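Local coordinates for protein Uly1 (Catenovulum maritimum, PDB 7DRQ) that cleaves the green-algal polysaccharide ulvan as a calcium-binding lyase of polysaccharide lyase family 24, at residues A[39-44]-A[102-107]; A[212-217]-A[238-243]; A[414-419]-A[434-439]. One frame throughout, in Å; residues are numbered along the deposited sequence.

Interaction 1 (A[39-44]-A[102-107])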
loop_
_atom_site.group_PDB
_atom_site.type_symbol
_atom_site.label_atom_id
_atom_site.label_comp_id
_atom_site.label_asym_id
_atom_site.label_seq_id
_atom_site.Cartn_x
_atom_site.Cartn_y
_atom_site.Cartn_z
ATOM N N ASN A 39 -19.195 1.970 12.131
ATOM C CA ASN A 39 -19.281 0.833 11.228
ATOM C C ASN A 39 -18.271 0.995 10.093
ATOM O O ASN A 39 -17.560 2.001 9.993
ATOM C CB ASN A 39 -20.712 0.693 10.713
ATOM C CG ASN A 39 -21.700 0.535 11.844
ATOM O OD1 ASN A 39 -21.474 -0.250 12.766
ATOM N ND2 ASN A 39 -22.788 1.291 11.797
ATOM N N TYR A 40 -18.197 -0.012 9.222
ATOM C CA TYR A 40 -17.144 -0.023 8.217
ATOM C C TYR A 40 -17.546 -0.917 7.050
ATOM O O TYR A 40 -18.329 -1.858 7.206
ATOM C CB TYR A 40 -15.812 -0.486 8.828
ATOM C CG TYR A 40 -15.857 -1.867 9.451
ATOM C CD1 TYR A 40 -16.229 -2.036 10.782
ATOM C CD2 TYR A 40 -15.537 -2.999 8.710
ATOM C CE1 TYR A 40 -16.271 -3.301 11.365
ATOM C CE2 TYR A 40 -15.576 -4.268 9.281
ATOM C CZ TYR A 40 -15.946 -4.410 10.607
ATOM O OH TYR A 40 -15.990 -5.665 11.180
ATOM N N ALA A 41 -16.993 -0.613 5.881
ATOM C CA ALA A 41 -17.349 -1.311 4.653
ATOM C C ALA A 41 -16.363 -2.408 4.284
ATOM O O ALA A 41 -16.745 -3.379 3.615
ATOM C CB ALA A 41 -17.453 -0.311 3.496
ATOM N N TYR A 42 -15.112 -2.297 4.719
ATOM C CA TYR A 42 -14.124 -3.304 4.359
ATOM C C TYR A 42 -13.425 -3.818 5.606
ATOM O O TYR A 42 -13.948 -4.712 6.280
ATOM C CB TYR A 42 -13.159 -2.719 3.329
ATOM C CG TYR A 42 -13.905 -2.324 2.074
ATOM C CD1 TYR A 42 -14.300 -3.283 1.157
ATOM C CD2 TYR A 42 -14.268 -1.000 1.842
ATOM C CE1 TYR A 42 -15.009 -2.936 0.023
ATOM C CE2 TYR A 42 -14.968 -0.637 0.704
ATOM C CZ TYR A 42 -15.337 -1.611 -0.202
ATOM O OH TYR A 42 -16.037 -1.257 -1.336
ATOM N N GLY A 43 -12.260 -3.245 5.949
ATOM C CA GLY A 43 -11.598 -3.596 7.188
ATOM C C GLY A 43 -11.989 -2.658 8.313
ATOM O O GLY A 43 -12.574 -1.605 8.102
ATOM N N ASN A 44 -11.680 -3.060 9.544
ATOM C CA ASN A 44 -12.023 -2.215 10.679
ATOM C C ASN A 44 -10.847 -1.387 11.186
ATOM O O ASN A 44 -11.029 -0.590 12.106
ATOM C CB ASN A 44 -12.623 -3.059 11.821
ATOM C CG ASN A 44 -11.676 -4.115 12.356
ATOM O OD1 ASN A 44 -10.483 -4.117 12.059
ATOM N ND2 ASN A 44 -12.211 -5.020 13.183
ATOM N N TRP A 102 -19.246 9.529 6.174
ATOM C CA TRP A 102 -18.064 9.508 7.021
ATOM C C TRP A 102 -18.232 8.610 8.239
ATOM O O TRP A 102 -17.234 8.282 8.882
ATOM C CB TRP A 102 -17.712 10.932 7.459
ATOM C CG TRP A 102 -18.881 11.697 8.011
ATOM C CD1 TRP A 102 -19.670 12.583 7.337
ATOM C CD2 TRP A 102 -19.397 11.636 9.351
ATOM N NE1 TRP A 102 -20.645 13.079 8.173
ATOM C CE2 TRP A 102 -20.500 12.514 9.413
ATOM C CE3 TRP A 102 -19.032 10.928 10.504
ATOM C CZ2 TRP A 102 -21.242 12.703 10.584
ATOM C CZ3 TRP A 102 -19.773 11.115 11.663
ATOM C CH2 TRP A 102 -20.866 11.997 11.690
ATOM N N TRP A 103 -19.462 8.209 8.563
ATOM C CA TRP A 103 -19.710 7.268 9.654
ATOM C C TRP A 103 -19.551 5.809 9.226
ATOM O O TRP A 103 -19.766 4.910 10.047
ATOM C CB TRP A 103 -21.116 7.496 10.231
ATOM C CG TRP A 103 -22.156 7.369 9.157
ATOM C CD1 TRP A 103 -22.814 6.237 8.794
ATOM C CD2 TRP A 103 -22.606 8.401 8.265
ATOM N NE1 TRP A 103 -23.664 6.494 7.746
ATOM C CE2 TRP A 103 -23.554 7.815 7.397
ATOM C CE3 TRP A 103 -22.307 9.762 8.121
ATOM C CZ2 TRP A 103 -24.207 8.539 6.398
ATOM C CZ3 TRP A 103 -22.960 10.485 7.119
ATOM C CH2 TRP A 103 -23.899 9.867 6.274
ATOM N N VAL A 104 -19.189 5.541 7.972
ATOM C CA VAL A 104 -18.831 4.197 7.531
ATOM C C VAL A 104 -17.353 4.205 7.173
ATOM O O VAL A 104 -16.956 4.788 6.156
ATOM C CB VAL A 104 -19.679 3.719 6.345
ATOM C CG1 VAL A 104 -19.245 2.308 5.952
ATOM C CG2 VAL A 104 -21.154 3.744 6.703
ATOM N N GLY A 105 -16.548 3.522 7.981
ATOM C CA GLY A 105 -15.105 3.546 7.784
ATOM C C GLY A 105 -14.688 2.816 6.518
ATOM O O GLY A 105 -15.255 1.787 6.144
ATOM N N GLU A 106 -13.658 3.344 5.863
ATOM C CA GLU A 106 -13.296 2.912 4.514
ATOM C C GLU A 106 -11.779 2.698 4.472
ATOM O O GLU A 106 -11.011 3.649 4.304
ATOM C CB GLU A 106 -13.807 3.960 3.514
ATOM C CG GLU A 106 -13.229 4.010 2.124
ATOM C CD GLU A 106 -13.363 2.736 1.309
ATOM O OE1 GLU A 106 -12.707 1.754 1.677
ATOM O OE2 GLU A 106 -14.058 2.738 0.256
ATOM N N THR A 107 -11.333 1.445 4.644
ATOM C CA THR A 107 -9.900 1.187 4.776
ATOM C C THR A 107 -9.138 1.263 3.455
ATOM O O THR A 107 -7.909 1.143 3.477
ATOM C CB THR A 107 -9.634 -0.173 5.449
ATOM O OG1 THR A 107 -10.424 -1.203 4.836
ATOM C CG2 THR A 107 -9.944 -0.105 6.960
HETATM O O HOH W 1 -13.467 -0.189 5.812
#
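The phenol ring of Tyr-42 lies alongside the carboxylate of Glu-106, both side chains pointing the same way with their planes only 10° apart. Glu-106 OE1 comes within 3.2 Å of Tyr-42 CD2 on an oblique line. The glutamate starts out away from the facing segment, and its bend at chi2 (58°) turns CD back toward the tyrosine. Its two oxygens are held from outside the contact, OE1 by His-108 ND1 and OE2 by His-129 ND1, which leaves the group little freedom to rotate; His-108 also meets the ring of Tyr-42 edge to face. Next along the chain, Thr-107 sends OG1 across to accept the N-H of Gly-43 at 3.0 Å, while its methyl CG2 rests 3.2 Å from Gly-43 O. Glycine suits that place, because a beta carbon there would crowd the threonine hydroxyl. The backbones form a short parallel bridge, Tyr-40 facing Gly-105, apart from the antiparallel sheets expected of blades in this beta-propeller family. Gly-105 N gives a nearly straight bond to Asn-39 O (2.7 Å, 177°), and Ala-41 N bonds to Gly-105 O at 3.0 Å. Beyond Ala-41 direct backbone pairing stops, and a water takes its place: it accepts from Tyr-42 N and Thr-107 N and donates to Gly-43 O and Gly-105 O, so that four backbone groups are tied through one molecule. Val-104 packs its CG1 methyl against the peptide between Tyr-40 and Ala-41, 4.0 Å from Ala-41 CB; the compact apolar branch and the small alanine fit this buried spot, where the valine also touches Ala-27 of helix 24-29.

Interaction 2 (A[212-217]-A[238-243])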
loop_
_atom_site.group_PDB
_atom_site.type_symbol
_atom_site.label_atom_id
_atom_site.label_comp_id
_atom_site.label_asym_id
_atom_site.label_seq_id
_atom_site.Cartn_x
_atom_site.Cartn_y
_atom_site.Cartn_z
ATOM N N GLY A 212 18.034 8.534 -4.627
ATOM C CA GLY A 212 17.144 9.489 -4.000
ATOM C C GLY A 212 16.036 10.035 -4.872
ATOM O O GLY A 212 15.427 11.045 -4.508
ATOM N N ASP A 213 15.756 9.412 -6.013
ATOM C CA ASP A 213 14.566 9.779 -6.765
ATOM C C ASP A 213 13.329 9.228 -6.075
ATOM O O ASP A 213 13.366 8.171 -5.442
ATOM C CB ASP A 213 14.638 9.255 -8.199
ATOM C CG ASP A 213 15.337 10.234 -9.132
ATOM O OD1 ASP A 213 15.067 11.453 -9.035
ATOM O OD2 ASP A 213 16.167 9.779 -9.936
ATOM N N LEU A 214 12.235 9.971 -6.177
ATOM C CA LEU A 214 10.985 9.632 -5.510
ATOM C C LEU A 214 9.920 9.383 -6.566
ATOM O O LEU A 214 9.777 10.174 -7.509
ATOM C CB LEU A 214 10.539 10.752 -4.571
ATOM C CG LEU A 214 9.150 10.612 -3.952
ATOM C CD1 LEU A 214 9.058 9.358 -3.085
ATOM C CD2 LEU A 214 8.823 11.856 -3.120
ATOM N N PHE A 215 9.184 8.290 -6.410
ATOM C CA PHE A 215 8.159 7.890 -7.367
ATOM C C PHE A 215 6.861 7.585 -6.634
ATOM O O PHE A 215 6.849 7.326 -5.428
ATOM C CB PHE A 215 8.559 6.645 -8.166
ATOM C CG PHE A 215 9.860 6.771 -8.898
ATOM C CD1 PHE A 215 11.060 6.494 -8.266
ATOM C CD2 PHE A 215 9.878 7.126 -10.246
ATOM C CE1 PHE A 215 12.267 6.597 -8.954
ATOM C CE2 PHE A 215 11.071 7.215 -10.934
ATOM C CZ PHE A 215 12.266 6.959 -10.293
ATOM N N LEU A 216 5.766 7.567 -7.390
ATOM C CA LEU A 216 4.467 7.210 -6.845
ATOM C C LEU A 216 3.747 6.314 -7.840
ATOM O O LEU A 216 3.855 6.532 -9.044
ATOM C CB LEU A 216 3.620 8.448 -6.572
ATOM C CG LEU A 216 2.143 8.118 -6.387
ATOM C CD1 LEU A 216 1.852 7.591 -4.937
ATOM C CD2 LEU A 216 1.268 9.270 -6.758
ATOM N N HIS A 217 3.047 5.290 -7.354
ATOM C CA HIS A 217 2.113 4.585 -8.224
ATOM C C HIS A 217 0.754 4.438 -7.555
ATOM O O HIS A 217 0.638 4.411 -6.330
ATOM C CB HIS A 217 2.649 3.213 -8.708
ATOM C CG HIS A 217 2.632 2.117 -7.680
ATOM N ND1 HIS A 217 3.323 2.196 -6.489
ATOM C CD2 HIS A 217 2.077 0.883 -7.711
ATOM C CE1 HIS A 217 3.160 1.070 -5.811
ATOM N NE2 HIS A 217 2.409 0.257 -6.533
ATOM N N GLY A 238 9.777 21.281 -8.449
ATOM C CA GLY A 238 8.778 21.347 -7.392
ATOM C C GLY A 238 7.442 20.748 -7.772
ATOM O O GLY A 238 6.396 21.221 -7.311
ATOM N N LYS A 239 7.446 19.721 -8.609
ATOM C CA LYS A 239 6.205 19.103 -9.061
ATOM C C LYS A 239 6.527 17.706 -9.567
ATOM O O LYS A 239 7.681 17.266 -9.551
ATOM C CB LYS A 239 5.524 19.952 -10.140
ATOM C CG LYS A 239 6.327 20.085 -11.417
ATOM C CD LYS A 239 5.677 21.097 -12.346
ATOM C CE LYS A 239 6.249 21.001 -13.752
ATOM N NZ LYS A 239 5.658 22.059 -14.621
ATOM N N TRP A 240 5.492 17.013 -10.030
ATOM C CA TRP A 240 5.601 15.640 -10.489
ATOM C C TRP A 240 5.380 15.558 -11.991
ATOM O O TRP A 240 4.724 16.408 -12.594
ATOM C CB TRP A 240 4.581 14.751 -9.784
ATOM C CG TRP A 240 4.802 14.676 -8.308
ATOM C CD1 TRP A 240 4.582 15.671 -7.388
ATOM C CD2 TRP A 240 5.288 13.551 -7.576
ATOM N NE1 TRP A 240 4.903 15.223 -6.129
ATOM C CE2 TRP A 240 5.339 13.928 -6.217
ATOM C CE3 TRP A 240 5.691 12.260 -7.936
ATOM C CZ2 TRP A 240 5.773 13.056 -5.209
ATOM C CZ3 TRP A 240 6.114 11.386 -6.933
ATOM C CH2 TRP A 240 6.161 11.795 -5.591
ATOM N N SER A 241 5.951 14.518 -12.585
ATOM C CA SER A 241 5.698 14.218 -13.981
ATOM C C SER A 241 4.261 13.721 -14.173
ATOM O O SER A 241 3.545 13.384 -13.219
ATOM C CB SER A 241 6.698 13.177 -14.481
ATOM O OG SER A 241 6.526 11.951 -13.787
ATOM N N HIS A 242 3.842 13.686 -15.438
ATOM C CA HIS A 242 2.545 13.126 -15.803
ATOM C C HIS A 242 2.524 11.632 -15.517
ATOM O O HIS A 242 3.503 10.930 -15.778
ATOM C CB HIS A 242 2.284 13.379 -17.292
ATOM C CG HIS A 242 0.878 13.102 -17.734
ATOM N ND1 HIS A 242 0.317 11.843 -17.703
ATOM C CD2 HIS A 242 -0.060 13.920 -18.272
ATOM C CE1 HIS A 242 -0.921 11.905 -18.169
ATOM N NE2 HIS A 242 -1.169 13.151 -18.538
ATOM N N PHE A 243 1.408 11.149 -14.967
ATOM C CA PHE A 243 1.245 9.717 -14.732
ATOM C C PHE A 243 1.483 8.938 -16.021
ATOM O O PHE A 243 1.042 9.340 -17.100
ATOM C CB PHE A 243 -0.163 9.413 -14.211
ATOM C CG PHE A 243 -0.277 9.374 -12.708
ATOM C CD1 PHE A 243 0.602 8.618 -11.938
ATOM C CD2 PHE A 243 -1.283 10.082 -12.073
ATOM C CE1 PHE A 243 0.472 8.575 -10.558
ATOM C CE2 PHE A 243 -1.417 10.056 -10.694
ATOM C CZ PHE A 243 -0.536 9.300 -9.930
#
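Trp-240 drives the far rim of its indole between Leu-214 and Leu-216. Its CH2 atom stands 3.6 Å from Leu-214 CG and equally close to Leu-214 CD2, while CZ3 meets Leu-216 CB at 3.9 Å. Both leucines point their CB atoms toward the segment that carries the indole and hold CG anti to the backbone N (chi1 172° in Leu-214 and 164° in Leu-216). Between them the carbonyl carbon of Phe-215 lies at the edge of the indole, near its plane, 3.9 Å from CZ3. A second, smaller patch forms where Leu-216 CD2 touches the edge of the Phe-243 ring, 3.6 Å from CZ. Branched aliphatic chains suit this setting, since they fill the spaces around the rims of flat rings; no hydrogen bond crosses the contact. Tight as this buried part is, the outer segment soon turns polar: partly exposed Lys-239 stretches its chain away from the leucines, and exposed His-242 bonds through ND1 to Phe-243 O, 2.7 Å away. The indole nitrogen is satisfied within the fold, by Tyr-150 OH. Strands 214-220 and 239-245 are not adjacent but next-but-one in a four-stranded antiparallel sheet, consistent with one propeller blade, and strand 225-234 runs between them, leaving the CA atoms of Phe-215 and Trp-240 8.7 Å apart. Strand 122-126 adds His-123 and Leu-125 to this cluster, strand 201-208 adds Phe-206, and Gln-197 of helix 195-198 receives the N-H of Phe-243.

Interaction 3 (A[414-419]-A[434-439])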
loop_
_atom_site.group_PDB
_atom_site.type_symbol
_atom_site.label_atom_id
_atom_site.label_comp_id
_atom_site.label_asym_id
_atom_site.label_seq_id
_atom_site.Cartn_x
_atom_site.Cartn_y
_atom_site.Cartn_z
ATOM N N LEU A 414 2.802 -11.302 13.398
ATOM C CA LEU A 414 2.400 -11.386 14.794
ATOM C C LEU A 414 1.966 -12.810 15.077
ATOM O O LEU A 414 1.152 -13.372 14.339
ATOM C CB LEU A 414 1.266 -10.404 15.098
ATOM C CG LEU A 414 1.615 -8.951 14.762
ATOM C CD1 LEU A 414 0.400 -8.019 14.852
ATOM C CD2 LEU A 414 2.731 -8.456 15.686
ATOM N N GLU A 415 2.519 -13.396 16.130
ATOM C CA GLU A 415 2.112 -14.716 16.586
ATOM C C GLU A 415 1.704 -14.579 18.043
ATOM O O GLU A 415 2.512 -14.151 18.872
ATOM C CB GLU A 415 3.241 -15.733 16.424
ATOM C CG GLU A 415 2.839 -17.163 16.733
ATOM C CD GLU A 415 3.883 -18.151 16.260
ATOM O OE1 GLU A 415 3.893 -18.479 15.052
ATOM O OE2 GLU A 415 4.708 -18.579 17.092
ATOM N N GLN A 416 0.446 -14.908 18.338
ATOM C CA GLN A 416 -0.146 -14.645 19.647
ATOM C C GLN A 416 0.014 -13.194 20.042
ATOM O O GLN A 416 0.221 -12.874 21.220
ATOM C CB GLN A 416 0.451 -15.571 20.713
ATOM C CG GLN A 416 0.149 -17.054 20.504
ATOM C CD GLN A 416 0.922 -17.956 21.454
ATOM O OE1 GLN A 416 0.533 -19.099 21.689
ATOM N NE2 GLN A 416 2.027 -17.445 22.001
ATOM N N GLY A 417 -0.033 -12.286 19.062
ATOM C CA GLY A 417 0.100 -10.868 19.296
ATOM C C GLY A 417 1.515 -10.345 19.350
ATOM O O GLY A 417 1.703 -9.125 19.428
ATOM N N ARG A 418 2.527 -11.216 19.303
ATOM C CA ARG A 418 3.903 -10.814 19.496
ATOM C C ARG A 418 4.668 -10.875 18.181
ATOM O O ARG A 418 4.508 -11.832 17.413
ATOM C CB ARG A 418 4.583 -11.716 20.533
ATOM C CG ARG A 418 3.713 -11.882 21.789
ATOM C CD ARG A 418 4.542 -12.153 23.015
ATOM N NE ARG A 418 5.320 -13.386 22.914
ATOM C CZ ARG A 418 4.869 -14.594 23.233
ATOM N NH1 ARG A 418 3.620 -14.759 23.655
ATOM N NH2 ARG A 418 5.668 -15.645 23.124
ATOM N N PRO A 419 5.477 -9.861 17.889
ATOM C CA PRO A 419 6.206 -9.849 16.613
ATOM C C PRO A 419 7.195 -11.005 16.510
ATOM O O PRO A 419 7.892 -11.344 17.469
ATOM C CB PRO A 419 6.922 -8.494 16.634
ATOM C CG PRO A 419 6.056 -7.635 17.492
ATOM C CD PRO A 419 5.552 -8.564 18.582
ATOM N N VAL A 434 14.076 -16.332 13.662
ATOM C CA VAL A 434 15.258 -15.647 14.166
ATOM C C VAL A 434 14.916 -14.525 15.131
ATOM O O VAL A 434 15.828 -13.899 15.686
ATOM C CB VAL A 434 16.124 -15.117 13.004
ATOM C CG1 VAL A 434 16.816 -16.277 12.284
ATOM C CG2 VAL A 434 15.256 -14.376 12.011
ATOM N N TYR A 435 13.633 -14.244 15.344
ATOM C CA TYR A 435 13.209 -13.281 16.352
ATOM C C TYR A 435 11.799 -13.628 16.796
ATOM O O TYR A 435 10.939 -13.936 15.968
ATOM C CB TYR A 435 13.248 -11.845 15.820
ATOM C CG TYR A 435 12.765 -10.826 16.826
ATOM C CD1 TYR A 435 13.637 -10.296 17.769
ATOM C CD2 TYR A 435 11.441 -10.401 16.838
ATOM C CE1 TYR A 435 13.210 -9.363 18.692
ATOM C CE2 TYR A 435 10.996 -9.466 17.767
ATOM C CZ TYR A 435 11.896 -8.952 18.692
ATOM O OH TYR A 435 11.484 -8.028 19.626
ATOM N N TYR A 436 11.568 -13.583 18.106
ATOM C CA TYR A 436 10.214 -13.700 18.634
ATOM C C TYR A 436 10.187 -12.969 19.962
ATOM O O TYR A 436 10.939 -13.328 20.876
ATOM C CB TYR A 436 9.795 -15.165 18.800
ATOM C CG TYR A 436 8.322 -15.360 19.120
ATOM C CD1 TYR A 436 7.355 -14.483 18.632
ATOM C CD2 TYR A 436 7.897 -16.427 19.907
ATOM C CE1 TYR A 436 6.008 -14.661 18.924
ATOM C CE2 TYR A 436 6.554 -16.615 20.204
ATOM C CZ TYR A 436 5.613 -15.730 19.712
ATOM O OH TYR A 436 4.281 -15.926 20.020
ATOM N N ALA A 437 9.355 -11.931 20.050
ATOM C CA ALA A 437 9.265 -11.156 21.277
ATOM C C ALA A 437 8.858 -12.079 22.425
ATOM O O ALA A 437 8.086 -13.019 22.227
ATOM C CB ALA A 437 8.250 -10.024 21.130
ATOM N N PRO A 438 9.359 -11.825 23.630
ATOM C CA PRO A 438 9.189 -12.778 24.729
ATOM C C PRO A 438 7.830 -12.697 25.397
ATOM O O PRO A 438 7.109 -11.701 25.319
ATOM C CB PRO A 438 10.290 -12.363 25.712
ATOM C CG PRO A 438 10.402 -10.885 25.507
ATOM C CD PRO A 438 10.215 -10.685 24.009
ATOM N N VAL A 439 7.512 -13.750 26.124
ATOM C CA VAL A 439 6.305 -13.813 26.904
ATOM C C VAL A 439 6.360 -12.614 27.853
ATOM O O VAL A 439 7.401 -12.269 28.312
ATOM C CB VAL A 439 6.295 -15.120 27.704
ATOM C CG1 VAL A 439 5.295 -15.081 28.812
ATOM C CG2 VAL A 439 6.135 -16.317 26.794
HETATM O O HOH W 2 3.675 -18.824 19.770
#
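Tyr-436 reaches across the ends of the strands to donate its hydroxyl to Glu-415 O, OH to O 2.8 Å, arriving well above the carbonyl plane. Arg-418 N bonds to the same oxygen from the opposite face, so Glu-415 O is gripped twice. Two further bonds join the segments: Ala-437 N to Pro-419 O at 3.0 Å, and Arg-418 NE to Ala-437 O at 2.9 Å, the acceptor lying in the guanidinium plane. A water donates to both Tyr-436 OH and Glu-415 OE2, while the glutamate carboxylate also forms a salt bridge with Arg-433. The Glu-415 to Arg-418 turn is type I', the tight reversal of a two-residue beta hairpin; Gly-417, at phi 85°, suits its left-handed backbone. It joins strands 408-415 and 418-425, and 432-436 is one of the two edge strands of the four-stranded antiparallel sheet. Stacking is the second kind of contact: the Arg-418 guanidinium stacks on the Tyr-436 ring with planes 28° apart and centres 4.5 Å apart, its NH2 nearest CE2. The arginine chain bends at chi3 (-61°), which places NE for its bond to Ala-437 O. Val-439 CG2 covers the other guanidinium face, 3.8 Å from NH2. Apolar packing is lighter: Pro-419 CD lies 4.0 Å from Ala-437 CB, and a small residue fits here, where the backbones already bond.

How the interactions relate
Interaction 2 is the buried one: all its touching residues are enclosed, and it is held by apolar packing between next-but-one strands of a single sheet. Interaction 1 is partly buried and joins two short strands by backbone pairing and a bound water. Interaction 3 lies farthest out, its centre about 24 Å from the centre of the chain, against about 17 Å for the other two, and some of its residues are exposed; there the chemistry turns to a stacked guanidinium and a hydroxyl bond at the ends of strands of one sheet. No element is shared among the three. Interactions 2 and 3 sit on opposite sides of the chain's centre, their nearest atoms about 23 Å apart.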